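Side-chain contact in outer membrane lipoprotein carrier protein LolA (Thermus thermophilus, PDB 2YZY), which is functionally uncharacterised but probably binds and carries lipoproteins or other lipid-bearing ligands, as LolA-type carriers do: residues Y45-P48 with Q49-L52. Numbering follows the deposited sequence.
Sequences YALP and QARL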
loop_
_atom_site.group_PDB
_atom_site.type_symbol
_atom_site.label_atom_id
_atom_site.label_comp_id
_atom_site.label_asym_id
_atom_site.label_seq_id
_atom_site.Cartn_x
_atom_site.Cartn_y
_atom_site.Cartn_z
ATOM N N TYR A 45 -0.099 -6.085 5.412
ATOM C CA TYR A 45 -1.090 -6.962 6.031
ATOM C C TYR A 45 -2.394 -6.221 6.235
ATOM O O TYR A 45 -2.402 -5.078 6.688
ATOM C CB TYR A 45 -0.579 -7.444 7.389
ATOM C CG TYR A 45 0.694 -8.237 7.286
ATOM C CD1 TYR A 45 0.662 -9.622 7.142
ATOM C CD2 TYR A 45 1.934 -7.594 7.254
ATOM C CE1 TYR A 45 1.828 -10.351 6.962
ATOM C CE2 TYR A 45 3.105 -8.313 7.070
ATOM C CZ TYR A 45 3.044 -9.688 6.924
ATOM O OH TYR A 45 4.205 -10.397 6.719
ATOM N N ALA A 46 -3.500 -6.888 5.923
ATOM C CA ALA A 46 -4.807 -6.266 6.072
ATOM C C ALA A 46 -5.830 -7.183 6.721
ATOM O O ALA A 46 -5.968 -8.343 6.343
ATOM C CB ALA A 46 -5.327 -5.819 4.704
ATOM N N LEU A 47 -6.535 -6.643 7.711
ATOM C CA LEU A 47 -7.604 -7.355 8.403
ATOM C C LEU A 47 -8.760 -6.355 8.325
ATOM O O LEU A 47 -9.045 -5.633 9.281
ATOM C CB LEU A 47 -7.210 -7.639 9.857
ATOM C CG LEU A 47 -8.165 -8.501 10.695
ATOM C CD1 LEU A 47 -8.502 -9.788 9.957
ATOM C CD2 LEU A 47 -7.521 -8.807 12.036
ATOM N N PRO A 48 -9.428 -6.292 7.159
ATOM C CA PRO A 48 -10.555 -5.394 6.877
ATOM C C PRO A 48 -11.662 -5.316 7.919
ATOM O O PRO A 48 -12.076 -4.224 8.302
ATOM C CB PRO A 48 -11.071 -5.903 5.534
ATOM C CG PRO A 48 -9.828 -6.399 4.871
ATOM C CD PRO A 48 -9.154 -7.152 5.994
ATOM N N GLN A 49 -12.143 -6.466 8.374
ATOM C CA GLN A 49 -13.224 -6.487 9.354
ATOM C C GLN A 49 -12.879 -5.767 10.656
ATOM O O GLN A 49 -13.764 -5.232 11.329
ATOM C CB GLN A 49 -13.638 -7.932 9.644
ATOM C CG GLN A 49 -14.858 -8.054 10.540
ATOM C CD GLN A 49 -15.475 -9.438 10.492
ATOM O OE1 GLN A 49 -14.817 -10.436 10.786
ATOM N NE2 GLN A 49 -16.749 -9.504 10.117
ATOM N N ALA A 50 -11.597 -5.743 11.007
ATOM C CA ALA A 50 -11.155 -5.080 12.230
ATOM C C ALA A 50 -10.580 -3.698 11.931
ATOM O O ALA A 50 -10.120 -2.998 12.834
ATOM C CB ALA A 50 -10.106 -5.938 12.938
ATOM N N ARG A 51 -10.618 -3.309 10.660
ATOM C CA ARG A 51 -10.083 -2.021 10.232
ATOM C C ARG A 51 -8.627 -1.880 10.664
ATOM O O ARG A 51 -8.207 -0.820 11.125
ATOM C CB ARG A 51 -10.908 -0.866 10.810
ATOM C CG ARG A 51 -12.302 -0.728 10.215
ATOM C CD ARG A 51 -12.932 0.601 10.620
ATOM N NE ARG A 51 -14.223 0.826 9.976
ATOM C CZ ARG A 51 -15.315 0.108 10.216
ATOM N NH1 ARG A 51 -15.277 -0.888 11.091
ATOM N NH2 ARG A 51 -16.446 0.388 9.583
ATOM N N LEU A 52 -7.868 -2.959 10.510
ATOM C CA LEU A 52 -6.456 -2.982 10.872
ATOM C C LEU A 52 -5.591 -3.173 9.634
ATOM O O LEU A 52 -5.902 -3.987 8.768
ATOM C CB LEU A 52 -6.169 -4.114 11.859
ATOM C CG LEU A 52 -6.758 -4.050 13.266
ATOM C CD1 LEU A 52 -6.224 -5.233 14.070
ATOM C CD2 LEU A 52 -6.376 -2.741 13.942
#
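A tight beta hairpin with a G1 bulge joins strands 39-47 and 52-59 here, closing where Leu-47 pairs with Leu-52 in an antiparallel hydrogen-bonded pair. Leu-47 N gives a nearly straight bond to Leu-52 O (2.9 Å, 173°), and Leu-52 N returns one to Leu-47 O at 3.2 Å. Leu-47 O also accepts Ala-50 N at 3.1 Å on a more bent path, the two donors arriving from opposite faces of its plane. Within the turn Arg-51 N bonds to Pro-48 O (2.9 Å), well above the carbonyl plane. Pro-48 suits the start of the 3-10 turn because its ring restrains phi to a suitable range. Arg-51, facing Leu-47 together with Leu-52, takes the left-handed conformation (phi 55°) usual for the first bulge residue, where glycine is the common choice; arginine, unbranched at CB, can adopt it, and its side chain touches Glu-72. On one face, CG anti to the backbone N (chi1 -174°) brings Leu-47 CG within 3.9 Å of Ala-50 CB, a small methyl that fits beside it. Leu-47 CB also meets Leu-52 CB at 4.2 Å. One carbonyl, Leu-47 O, thus ties the turn to the strand pair, with light apolar packing added.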